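Local coordinates for protein aminotransferase, classes I and II (Silicibacter pomeroyi DSS-3, PDB 3H14) that probably uses pyridoxal 5'-phosphate to transfer the amino group of L-aspartate to 2-oxoglutarate, giving oxaloacetate and L-glutamate, at residues L105-A110 with E221-N226; S127-L132 with P139-T144; A290-M295 with A308-A313; A318-L323 with R328-E333. All coordinates share one frame; numbering follows the deposited sequence.

Contact 1 (L105-A110 with E221-N226); sequences LLAFTA and ECYVIN
Y223 supplies most of the strand's share of this interface, laying its ring obliquely against one flank of the helix where A107 and A110 leave room. The methyl of A107 meets the ring carbon next to CG, CB to Y223 CD2 at 3.6 Å. One turn further along, CB of A110 sits beside the phenol oxygen, 3.4 Å from Y223 OH, so the ring spans a full helical turn from CD2 to OH. A looser apolar touch extends the patch: A107 CB lies 4.1 Å from I225 CD1, the end of a side chain on the same face of the strand, two residues on. The ring reaches along the helix because Y223 CG stands beside its own backbone N and anti to the carbonyl carbon (chi1 -85°). Its OH is not left to the methyl alone, since it hydrogen-bonds OE1 of Q248. L111 and M242 also touch the Y223 side chain, and V252 of helix 249-258 adds to its surroundings. An alanine in place of Y223 would probably open a gap beside A107 and A110 and leave Q248 OE1 without its phenol mate. Backbone bonds to F197 and S199 hold Y223 in the sheet, while the helix runs nearly antiparallel to the strand, with axes 9.8 Å apart at 160°. Small residues facing a large one across a helix-sheet layer are thus seen here in the large domain of the fold type I aminotransferases, whose mixed seven-stranded sheet is covered by helices.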
loop_
_atom_site.group_PDB
_atom_site.type_symbol
_atom_site.label_atom_id
_atom_site.label_comp_id
_atom_site.label_asym_id
_atom_site.label_seq_id
_atom_site.Cartn_x
_atom_site.Cartn_y
_atom_site.Cartn_z
ATOM N N LEU A 105 -10.787 2.671 8.598
ATOM C CA LEU A 105 -12.102 2.917 9.162
ATOM C C LEU A 105 -12.017 3.502 10.560
ATOM O O LEU A 105 -12.750 4.431 10.909
ATOM C CB LEU A 105 -12.919 1.618 9.187
ATOM C CG LEU A 105 -14.300 1.691 9.834
ATOM C CD1 LEU A 105 -15.149 2.697 9.073
ATOM C CD2 LEU A 105 -14.982 0.327 9.865
ATOM N N LEU A 106 -11.102 2.987 11.363
ATOM C CA LEU A 106 -11.042 3.368 12.753
ATOM C C LEU A 106 -10.397 4.728 12.854
ATOM O O LEU A 106 -10.910 5.590 13.562
ATOM C CB LEU A 106 -10.261 2.337 13.560
ATOM C CG LEU A 106 -10.964 1.003 13.808
ATOM C CD1 LEU A 106 -9.947 0.068 14.506
ATOM C CD2 LEU A 106 -12.258 1.254 14.647
ATOM N N ALA A 107 -9.313 4.933 12.093
ATOM C CA ALA A 107 -8.676 6.228 12.044
ATOM C C ALA A 107 -9.665 7.291 11.611
ATOM O O ALA A 107 -9.788 8.330 12.259
ATOM C CB ALA A 107 -7.488 6.209 11.159
ATOM N N PHE A 108 -10.341 7.078 10.490
ATOM C CA PHE A 108 -11.170 8.132 9.955
ATOM C C PHE A 108 -12.352 8.410 10.872
ATOM O O PHE A 108 -12.778 9.568 10.986
ATOM C CB PHE A 108 -11.693 7.768 8.555
ATOM C CG PHE A 108 -10.619 7.596 7.523
ATOM C CD1 PHE A 108 -9.347 8.128 7.707
ATOM C CD2 PHE A 108 -10.899 6.954 6.313
ATOM C CE1 PHE A 108 -8.382 7.977 6.742
ATOM C CE2 PHE A 108 -9.899 6.788 5.361
ATOM C CZ PHE A 108 -8.655 7.322 5.592
ATOM N N THR A 109 -12.872 7.362 11.532
ATOM C CA THR A 109 -14.004 7.550 12.452
ATOM C C THR A 109 -13.633 8.369 13.691
ATOM O O THR A 109 -14.407 9.224 14.131
ATOM C CB THR A 109 -14.603 6.197 12.872
ATOM O OG1 THR A 109 -15.040 5.513 11.690
ATOM C CG2 THR A 109 -15.786 6.409 13.856
ATOM N N ALA A 110 -12.462 8.081 14.239
ATOM C CA ALA A 110 -11.928 8.761 15.404
ATOM C C ALA A 110 -11.642 10.221 15.120
ATOM O O ALA A 110 -11.836 11.095 15.966
ATOM C CB ALA A 110 -10.638 8.041 15.881
ATOM N N GLU A 221 1.960 12.249 18.128
ATOM C CA GLU A 221 0.653 12.796 17.745
ATOM C C GLU A 221 0.327 12.488 16.278
ATOM O O GLU A 221 0.338 13.352 15.390
ATOM C CB GLU A 221 0.572 14.299 18.061
ATOM C CG GLU A 221 0.790 14.653 19.546
ATOM C CD GLU A 221 -0.002 13.793 20.535
ATOM O OE1 GLU A 221 -1.250 13.707 20.422
ATOM O OE2 GLU A 221 0.638 13.196 21.440
ATOM N N CYS A 222 0.090 11.211 16.035
ATOM C CA CYS A 222 -0.209 10.709 14.700
ATOM C C CYS A 222 -0.850 9.365 14.884
ATOM O O CYS A 222 -0.737 8.775 15.947
ATOM C CB CYS A 222 1.059 10.585 13.835
ATOM S SG CYS A 222 2.251 9.376 14.397
ATOM N N TYR A 223 -1.580 8.926 13.876
ATOM C CA TYR A 223 -2.061 7.546 13.775
ATOM C C TYR A 223 -1.135 6.850 12.785
ATOM O O TYR A 223 -0.886 7.377 11.710
ATOM C CB TYR A 223 -3.487 7.504 13.256
ATOM C CG TYR A 223 -4.558 7.675 14.303
ATOM C CD1 TYR A 223 -4.391 8.578 15.373
ATOM C CD2 TYR A 223 -5.734 6.970 14.227
ATOM C CE1 TYR A 223 -5.384 8.766 16.328
ATOM C CE2 TYR A 223 -6.721 7.134 15.181
ATOM C CZ TYR A 223 -6.526 8.050 16.240
ATOM O OH TYR A 223 -7.491 8.226 17.201
ATOM N N VAL A 224 -0.600 5.698 13.156
ATOM C CA VAL A 224 0.181 4.854 12.216
ATOM C C VAL A 224 -0.699 3.639 11.855
ATOM O O VAL A 224 -1.323 3.004 12.760
ATOM C CB VAL A 224 1.516 4.405 12.839
ATOM C CG1 VAL A 224 2.212 3.320 11.993
ATOM C CG2 VAL A 224 2.453 5.561 13.029
ATOM N N ILE A 225 -0.768 3.340 10.557
ATOM C CA ILE A 225 -1.603 2.238 10.034
ATOM C C ILE A 225 -0.660 1.198 9.419
ATOM O O ILE A 225 0.235 1.546 8.670
ATOM C CB ILE A 225 -2.650 2.723 8.970
ATOM C CG1 ILE A 225 -3.470 3.934 9.475
ATOM C CG2 ILE A 225 -3.542 1.532 8.467
ATOM C CD1 ILE A 225 -4.162 3.757 10.821
ATOM N N ASN A 226 -0.846 -0.070 9.792
ATOM C CA ASN A 226 -0.055 -1.147 9.241
ATOM C C ASN A 226 -0.900 -2.412 9.056
ATOM O O ASN A 226 -2.092 -2.460 9.349
ATOM C CB ASN A 226 1.169 -1.420 10.088
ATOM C CG ASN A 226 2.431 -1.694 9.251
ATOM O OD1 ASN A 226 2.441 -2.541 8.337
ATOM N ND2 ASN A 226 3.531 -1.012 9.620
#

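Contact 2 (S127-L132 with P139-T144)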
loop_
_atom_site.group_PDB
_atom_site.type_symbol
_atom_site.label_atom_id
_atom_site.label_comp_id
_atom_site.label_asym_id
_atom_site.label_seq_id
_atom_site.Cartn_x
_atom_site.Cartn_y
_atom_site.Cartn_z
ATOM N N SER A 127 -7.946 3.177 -2.926
ATOM C CA SER A 127 -8.992 3.073 -1.939
ATOM C C SER A 127 -9.042 4.243 -0.971
ATOM O O SER A 127 -10.061 4.420 -0.336
ATOM C CB SER A 127 -8.877 1.759 -1.138
ATOM O OG SER A 127 -9.276 0.659 -1.945
ATOM N N TYR A 128 -7.980 5.038 -0.844
ATOM C CA TYR A 128 -8.041 6.166 0.093
ATOM C C TYR A 128 -9.212 7.066 -0.231
ATOM O O TYR A 128 -10.033 7.343 0.662
ATOM C CB TYR A 128 -6.796 7.063 0.069
ATOM C CG TYR A 128 -5.466 6.520 0.516
ATOM C CD1 TYR A 128 -5.347 5.505 1.445
ATOM C CD2 TYR A 128 -4.287 7.119 0.044
ATOM C CE1 TYR A 128 -4.114 5.049 1.826
ATOM C CE2 TYR A 128 -3.056 6.680 0.439
ATOM C CZ TYR A 128 -2.964 5.641 1.325
ATOM O OH TYR A 128 -1.709 5.214 1.695
ATOM N N ARG A 129 -9.280 7.564 -1.473
ATOM C CA ARG A 129 -10.359 8.494 -1.872
ATOM C C ARG A 129 -11.729 7.855 -1.772
ATOM O O ARG A 129 -12.669 8.514 -1.381
ATOM C CB ARG A 129 -10.148 9.144 -3.262
ATOM C CG ARG A 129 -10.164 8.181 -4.435
ATOM C CD ARG A 129 -9.910 8.943 -5.778
ATOM N NE ARG A 129 -8.552 9.460 -5.828
ATOM C CZ ARG A 129 -7.509 8.802 -6.333
ATOM N NH1 ARG A 129 -7.656 7.601 -6.881
ATOM N NH2 ARG A 129 -6.301 9.360 -6.304
ATOM N N GLN A 130 -11.826 6.563 -2.063
ATOM C CA GLN A 130 -13.098 5.885 -2.051
ATOM C C GLN A 130 -13.640 5.646 -0.638
ATOM O O GLN A 130 -14.832 5.825 -0.399
ATOM C CB GLN A 130 -13.032 4.533 -2.810
ATOM C CG GLN A 130 -12.543 4.613 -4.277
ATOM C CD GLN A 130 -13.388 5.497 -5.176
ATOM O OE1 GLN A 130 -14.592 5.657 -4.971
ATOM N NE2 GLN A 130 -12.750 6.079 -6.195
ATOM N N ILE A 131 -12.785 5.181 0.250
ATOM C CA ILE A 131 -13.150 4.967 1.673
ATOM C C ILE A 131 -13.532 6.292 2.318
ATOM O O ILE A 131 -14.518 6.365 3.025
ATOM C CB ILE A 131 -12.021 4.323 2.478
ATOM C CG1 ILE A 131 -11.769 2.897 2.011
ATOM C CG2 ILE A 131 -12.332 4.317 4.032
ATOM C CD1 ILE A 131 -10.479 2.256 2.627
ATOM N N LEU A 132 -12.768 7.353 2.062
ATOM C CA LEU A 132 -13.154 8.681 2.567
ATOM C C LEU A 132 -14.530 9.133 2.105
ATOM O O LEU A 132 -15.390 9.526 2.904
ATOM C CB LEU A 132 -12.085 9.705 2.227
ATOM C CG LEU A 132 -10.798 9.604 3.049
ATOM C CD1 LEU A 132 -9.608 10.290 2.333
ATOM C CD2 LEU A 132 -10.959 10.208 4.465
ATOM N N PRO A 139 -12.304 13.642 0.220
ATOM C CA PRO A 139 -10.909 13.474 -0.134
ATOM C C PRO A 139 -10.449 14.660 -0.978
ATOM O O PRO A 139 -11.207 15.170 -1.771
ATOM C CB PRO A 139 -10.899 12.136 -0.896
ATOM C CG PRO A 139 -12.289 12.011 -1.459
ATOM C CD PRO A 139 -13.200 12.772 -0.551
ATOM N N VAL A 140 -9.239 15.142 -0.728
ATOM C CA VAL A 140 -8.648 16.257 -1.463
ATOM C C VAL A 140 -7.350 15.699 -2.063
ATOM O O VAL A 140 -6.342 15.550 -1.386
ATOM C CB VAL A 140 -8.400 17.495 -0.562
ATOM C CG1 VAL A 140 -7.779 18.662 -1.363
ATOM C CG2 VAL A 140 -9.723 17.978 0.058
ATOM N N ASP A 141 -7.388 15.368 -3.346
ATOM C CA ASP A 141 -6.196 14.863 -4.025
ATOM C C ASP A 141 -5.214 15.998 -4.175
ATOM O O ASP A 141 -5.597 17.102 -4.563
ATOM C CB ASP A 141 -6.527 14.258 -5.402
ATOM C CG ASP A 141 -7.065 12.818 -5.312
ATOM O OD1 ASP A 141 -6.424 11.975 -4.658
ATOM O OD2 ASP A 141 -8.101 12.531 -5.945
ATOM N N LEU A 142 -3.969 15.722 -3.811
ATOM C CA LEU A 142 -2.845 16.619 -3.915
ATOM C C LEU A 142 -1.943 16.081 -5.034
ATOM O O LEU A 142 -1.225 15.110 -4.835
ATOM C CB LEU A 142 -2.064 16.622 -2.612
ATOM C CG LEU A 142 -2.883 16.776 -1.314
ATOM C CD1 LEU A 142 -1.955 16.718 -0.168
ATOM C CD2 LEU A 142 -3.648 18.099 -1.339
ATOM N N PRO A 143 -1.987 16.712 -6.209
ATOM C CA PRO A 143 -1.070 16.300 -7.304
ATOM C C PRO A 143 0.383 16.514 -6.930
ATOM O O PRO A 143 0.830 17.648 -6.767
ATOM C CB PRO A 143 -1.496 17.178 -8.489
ATOM C CG PRO A 143 -2.857 17.712 -8.110
ATOM C CD PRO A 143 -2.854 17.831 -6.601
ATOM N N THR A 144 1.130 15.434 -6.788
ATOM C CA THR A 144 2.502 15.517 -6.404
ATOM C C THR A 144 3.379 15.609 -7.650
ATOM O O THR A 144 2.943 15.288 -8.752
ATOM C CB THR A 144 2.865 14.317 -5.525
ATOM O OG1 THR A 144 2.624 13.119 -6.268
ATOM C CG2 THR A 144 1.961 14.326 -4.315
#
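P139 presses its ring against the start of the R129 side chain, with P139 CB 3.8 Å from R129 CA and P139 CG close to the arginine's carbonyl oxygen. L132, one turn on, covers the same proline: its CD1 comes within 3.9 Å of P139 CB, the two side chains sliding past each other in opposite directions. Beyond this apolar foot the arginine turns to D141, which follows P139 on the same face of the strand. R129 CG takes the crowded position between N and the carbonyl carbon (chi1 64°), and a bend at chi3 swings the guanidinium over to the carboxylate. The grip is side-on, one nitrogen to each oxygen. R129 NE gives its hydrogen to the syn lone pair of D141 OD2 at 3.1 Å, an oxygen somewhat out of the guanidinium plane. NH2 makes the straighter bond, 161° at the hydrogen, to D141 OD1; that oxygen lies in the guanidinium plane but is approached from above the carboxylate plane. With the two planes 58° apart, this is a twisted bidentate pair. All of this joins the helix and second strand of a beta-alpha-beta crossover, strand 117-122, helix 126-134, strand 138-143. R129 NH1 and NH2 also bond the carbonyls of D347 and F348, so the aspartate probably does more than neutralise a charge: it helps hold an arginine that reaches from this crossover to a distant loop.

Contact 3 (A290-M295 with A308-A313)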
loop_
_atom_site.group_PDB
_atom_site.type_symbol
_atom_site.label_atom_id
_atom_site.label_comp_id
_atom_site.label_asym_id
_atom_site.label_seq_id
_atom_site.Cartn_x
_atom_site.Cartn_y
_atom_site.Cartn_z
ATOM N N ALA A 290 16.018 -9.311 -6.046
ATOM C CA ALA A 290 16.452 -9.846 -7.333
ATOM C C ALA A 290 15.563 -9.352 -8.472
ATOM O O ALA A 290 16.059 -8.991 -9.547
ATOM C CB ALA A 290 16.463 -11.414 -7.286
ATOM N N ASN A 291 14.248 -9.303 -8.239
ATOM C CA ASN A 291 13.309 -8.864 -9.271
ATOM C C ASN A 291 13.460 -7.392 -9.609
ATOM O O ASN A 291 13.322 -7.021 -10.769
ATOM C CB ASN A 291 11.864 -9.083 -8.831
ATOM C CG ASN A 291 11.532 -10.542 -8.643
ATOM O OD1 ASN A 291 12.354 -11.431 -8.945
ATOM N ND2 ASN A 291 10.336 -10.807 -8.129
ATOM N N ARG A 292 13.704 -6.588 -8.572
ATOM C CA ARG A 292 13.875 -5.120 -8.688
ATOM C C ARG A 292 15.088 -4.829 -9.552
ATOM O O ARG A 292 15.032 -3.999 -10.480
ATOM C CB ARG A 292 14.053 -4.525 -7.283
ATOM C CG ARG A 292 14.234 -3.014 -7.235
ATOM C CD ARG A 292 14.096 -2.510 -5.839
ATOM N NE ARG A 292 14.444 -1.117 -5.719
ATOM C CZ ARG A 292 15.659 -0.659 -5.434
ATOM N NH1 ARG A 292 16.682 -1.497 -5.260
ATOM N NH2 ARG A 292 15.849 0.653 -5.327
ATOM N N LYS A 293 16.164 -5.553 -9.262
ATOM C CA LYS A 293 17.411 -5.481 -10.036
ATOM C C LYS A 293 17.104 -5.726 -11.521
ATOM O O LYS A 293 17.506 -4.958 -12.369
ATOM C CB LYS A 293 18.440 -6.471 -9.443
ATOM C CG LYS A 293 19.963 -6.299 -9.845
ATOM C CD LYS A 293 20.828 -7.273 -9.072
ATOM C CE LYS A 293 22.332 -7.192 -9.394
ATOM N NZ LYS A 293 23.104 -6.454 -8.323
ATOM N N LEU A 294 16.376 -6.795 -11.824
ATOM C CA LEU A 294 15.872 -7.083 -13.169
ATOM C C LEU A 294 14.999 -6.000 -13.792
ATOM O O LEU A 294 15.165 -5.648 -14.981
ATOM C CB LEU A 294 15.044 -8.371 -13.145
ATOM C CG LEU A 294 15.440 -9.645 -13.903
ATOM C CD1 LEU A 294 16.966 -9.833 -14.120
ATOM C CD2 LEU A 294 14.830 -10.816 -13.175
HETATM N N MSE A 295 14.032 -5.486 -13.034
HETATM C CA MSE A 295 13.190 -4.389 -13.542
HETATM C C MSE A 295 14.018 -3.146 -13.928
HETATM O O MSE A 295 13.810 -2.545 -14.993
HETATM C CB MSE A 295 12.133 -3.982 -12.501
HETATM C CG MSE A 295 11.115 -5.083 -12.149
HETATM SE SE MSE A 295 9.987 -5.625 -13.562
HETATM C CE MSE A 295 8.535 -4.271 -13.380
ATOM N N ALA A 308 9.398 6.401 -11.655
ATOM C CA ALA A 308 9.641 6.931 -10.309
ATOM C C ALA A 308 10.653 6.008 -9.663
ATOM O O ALA A 308 10.709 4.839 -10.006
ATOM C CB ALA A 308 8.358 6.978 -9.521
ATOM N N PRO A 309 11.478 6.525 -8.738
ATOM C CA PRO A 309 12.482 5.702 -8.047
ATOM C C PRO A 309 11.833 4.648 -7.122
ATOM O O PRO A 309 11.115 5.021 -6.184
ATOM C CB PRO A 309 13.247 6.722 -7.224
ATOM C CG PRO A 309 12.316 7.825 -7.019
ATOM C CD PRO A 309 11.517 7.923 -8.283
ATOM N N PRO A 310 12.016 3.346 -7.427
ATOM C CA PRO A 310 11.307 2.363 -6.610
ATOM C C PRO A 310 12.064 2.103 -5.318
ATOM O O PRO A 310 12.805 1.122 -5.180
ATOM C CB PRO A 310 11.199 1.149 -7.538
ATOM C CG PRO A 310 12.468 1.255 -8.414
ATOM C CD PRO A 310 12.797 2.723 -8.522
ATOM N N ASP A 311 11.879 3.015 -4.363
ATOM C CA ASP A 311 12.643 3.016 -3.132
ATOM C C ASP A 311 12.304 1.786 -2.262
ATOM O O ASP A 311 13.168 1.268 -1.542
ATOM C CB ASP A 311 12.353 4.271 -2.294
ATOM C CG ASP A 311 12.755 5.563 -2.976
ATOM O OD1 ASP A 311 13.629 5.551 -3.862
ATOM O OD2 ASP A 311 12.192 6.593 -2.578
ATOM N N GLY A 312 11.042 1.379 -2.308
ATOM C CA GLY A 312 10.511 0.329 -1.434
ATOM C C GLY A 312 9.253 -0.269 -2.047
ATOM O O GLY A 312 8.896 0.030 -3.197
ATOM N N ALA A 313 8.585 -1.163 -1.316
ATOM C CA ALA A 313 7.478 -1.952 -1.899
ATOM C C ALA A 313 7.947 -2.758 -3.131
ATOM O O ALA A 313 9.145 -3.024 -3.283
ATOM C CB ALA A 313 6.285 -1.062 -2.271
HETATM O O HOH W 1 14.995 3.692 -5.557
#
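The guanidinium of R292 meets the 308-313 loop at its edge, where P310 O and a water both lie, and not over a face. Side chains of Y208 and Y361 touch the arginine from elsewhere in the chain. P310 O takes the hydrogen of R292 NE at 2.8 Å, nearly along the C=O axis (163° at the oxygen) although 16° out of the guanidinium plane. R292 NH2 adds a weak second bond to the same oxygen, 3.1 Å from P310 O, so one carbonyl is clasped by two neighbouring nitrogens. The side chain can span this distance from the helix because CG stands opposite the backbone N (chi1 -180°) and the chain stays extended as far as NE. The proline ring adds a marginal touch, its CG 4.1 Å from R292 NE. In the fold type I aminotransferases a long helix such as 278-302 links the large and small domains, and here its arginine grips the loop that leads into strand 315-319 of the small domain. The gripped carbonyl belongs to an inverse gamma turn centred on P310, closed by a weak bond from D311 N to P309 O. Beyond it lies an opposite charge held apart, R292 NH2 standing 5.6 Å from D311 OD1. The in-plane water bridges the two, donating to D311 OD1 and accepting weakly from R292 NH2. Each charge has a salt bridge of its own, R292 with E209 and D311 with R149.

Contact 4 (A318-L323 with R328-E333); sequences ADVSDL and RAFAAE
F330 and L323 form the close-packed half of this contact, the far end of the phenyl ring (CE2 and CZ) lying obliquely against the leucine's CD1 and CB. L323 CD1 comes to 3.9 Å from F330 CZ, and its CB backs the same end of the ring; the two side chains cross obliquely. V320 touches more lightly, its CG2 4.2 Å from F330 CD2, again at a slant to the ring. F330 reaches out from the helix because its CG is anti to the backbone N (chi1 -171°), while L357 and F378 touch it from other parts of the fold. Strand 315-319, helix 327-338 and strand 340-344 are consecutive elements of the small domain, and the ring packs under the loop that leads from the first strand to the helix. An alanine at F330 would probably leave L323 and V320 without their apolar mate and open a gap between loop and helix. The outer side is polar, with S321 and D322 exposed. There D319 OD1 closes an Asx turn, accepting from S321 N at 3.1 Å, straight at 166°, and also from S321 OG at 2.9 Å. Next along, D322 faces solvent, with R306 forming a long, weak ion pair.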
loop_
_atom_site.group_PDB
_atom_site.type_symbol
_atom_site.label_atom_id
_atom_site.label_comp_id
_atom_site.label_asym_id
_atom_site.label_seq_id
_atom_site.Cartn_x
_atom_site.Cartn_y
_atom_site.Cartn_z
ATOM N N ALA A 318 5.525 4.076 -14.090
ATOM C CA ALA A 318 6.164 4.512 -15.347
ATOM C C ALA A 318 5.314 5.538 -16.009
ATOM O O ALA A 318 4.107 5.376 -16.111
ATOM C CB ALA A 318 6.348 3.310 -16.336
ATOM N N ASP A 319 5.974 6.565 -16.542
ATOM C CA ASP A 319 5.334 7.541 -17.393
ATOM C C ASP A 319 5.413 6.984 -18.820
ATOM O O ASP A 319 6.496 6.809 -19.343
ATOM C CB ASP A 319 6.075 8.886 -17.253
ATOM C CG ASP A 319 5.472 9.995 -18.098
ATOM O OD1 ASP A 319 4.740 9.693 -19.049
ATOM O OD2 ASP A 319 5.767 11.194 -17.805
ATOM N N VAL A 320 4.274 6.697 -19.429
ATOM C CA VAL A 320 4.238 6.019 -20.714
ATOM C C VAL A 320 3.604 6.931 -21.777
ATOM O O VAL A 320 3.139 6.477 -22.813
ATOM C CB VAL A 320 3.514 4.637 -20.614
ATOM C CG1 VAL A 320 4.270 3.716 -19.664
ATOM C CG2 VAL A 320 2.051 4.769 -20.216
ATOM N N SER A 321 3.624 8.235 -21.518
ATOM C CA SER A 321 2.998 9.174 -22.421
ATOM C C SER A 321 3.678 9.236 -23.815
ATOM O O SER A 321 3.077 9.697 -24.743
ATOM C CB SER A 321 2.918 10.579 -21.803
ATOM O OG SER A 321 4.191 11.101 -21.485
ATOM N N ASP A 322 4.908 8.767 -23.927
ATOM C CA ASP A 322 5.579 8.653 -25.232
ATOM C C ASP A 322 5.066 7.448 -26.047
ATOM O O ASP A 322 5.215 7.405 -27.278
ATOM C CB ASP A 322 7.100 8.631 -25.050
ATOM C CG ASP A 322 7.592 7.501 -24.184
ATOM O OD1 ASP A 322 6.966 7.176 -23.136
ATOM O OD2 ASP A 322 8.654 6.965 -24.539
ATOM N N LEU A 323 4.407 6.504 -25.365
ATOM C CA LEU A 323 3.993 5.232 -25.951
ATOM C C LEU A 323 2.518 5.155 -26.225
ATOM O O LEU A 323 2.080 4.373 -27.051
ATOM C CB LEU A 323 4.355 4.105 -24.990
ATOM C CG LEU A 323 5.785 3.996 -24.515
ATOM C CD1 LEU A 323 5.891 2.801 -23.598
ATOM C CD2 LEU A 323 6.759 3.863 -25.706
ATOM N N ARG A 328 -5.157 2.756 -20.278
ATOM C CA ARG A 328 -6.157 1.709 -20.169
ATOM C C ARG A 328 -6.148 0.844 -21.437
ATOM O O ARG A 328 -6.075 -0.373 -21.374
ATOM C CB ARG A 328 -7.533 2.326 -19.967
ATOM C CG ARG A 328 -8.618 1.339 -19.647
ATOM C CD ARG A 328 -9.908 2.084 -19.373
ATOM N NE ARG A 328 -10.928 1.227 -18.778
ATOM C CZ ARG A 328 -12.088 1.668 -18.297
ATOM N NH1 ARG A 328 -12.407 2.949 -18.345
ATOM N NH2 ARG A 328 -12.941 0.812 -17.776
ATOM N N ALA A 329 -6.204 1.499 -22.587
ATOM C CA ALA A 329 -6.094 0.790 -23.855
ATOM C C ALA A 329 -4.737 0.115 -23.995
ATOM O O ALA A 329 -4.633 -0.984 -24.549
ATOM C CB ALA A 329 -6.385 1.765 -25.076
ATOM N N PHE A 330 -3.677 0.782 -23.555
ATOM C CA PHE A 330 -2.338 0.252 -23.649
ATOM C C PHE A 330 -2.176 -0.992 -22.779
ATOM O O PHE A 330 -1.531 -1.954 -23.203
ATOM C CB PHE A 330 -1.322 1.340 -23.246
ATOM C CG PHE A 330 0.124 1.003 -23.500
ATOM C CD1 PHE A 330 0.530 0.323 -24.622
ATOM C CD2 PHE A 330 1.105 1.426 -22.603
ATOM C CE1 PHE A 330 1.870 0.035 -24.835
ATOM C CE2 PHE A 330 2.441 1.150 -22.834
ATOM C CZ PHE A 330 2.820 0.460 -23.959
ATOM N N ALA A 331 -2.713 -0.966 -21.553
ATOM C CA ALA A 331 -2.644 -2.142 -20.700
ATOM C C ALA A 331 -3.401 -3.290 -21.380
ATOM O O ALA A 331 -2.980 -4.436 -21.348
ATOM C CB ALA A 331 -3.243 -1.845 -19.298
ATOM N N ALA A 332 -4.531 -2.989 -21.995
ATOM C CA ALA A 332 -5.332 -4.031 -22.634
ATOM C C ALA A 332 -4.550 -4.674 -23.789
ATOM O O ALA A 332 -4.628 -5.887 -24.017
ATOM C CB ALA A 332 -6.611 -3.453 -23.135
ATOM N N GLU A 333 -3.808 -3.848 -24.506
ATOM C CA GLU A 333 -3.019 -4.304 -25.667
ATOM C C GLU A 333 -1.827 -5.142 -25.188
ATOM O O GLU A 333 -1.461 -6.153 -25.827
ATOM C CB GLU A 333 -2.560 -3.082 -26.503
ATOM C CG GLU A 333 -1.497 -3.371 -27.574
ATOM C CD GLU A 333 -0.811 -2.118 -28.200
ATOM O OE1 GLU A 333 -1.060 -0.943 -27.801
ATOM O OE2 GLU A 333 0.017 -2.332 -29.112
#

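Contacts 1 and 2 lie in the large domain and reach the same seven-stranded sheet. Their centres lie 15 Å apart, and F108 CE2 touches L132 CD2 at 3.7 Å. Along the chain, contact 2 falls between the two segments of contact 1, whereas contacts 3 and 4 follow. Contact 3 sits about 25 Å from contact 2 between centres, and ties the linking helix 278-302 to the loop before strand 315-319; contact 4 begins on that strand, its centre about 20 Å from that of contact 3. Contacts 1 and 4, centres about 35 Å apart, lie on opposite sides of the chain's centre. Helix thus packs on strand in the large domain but on loop in the small one.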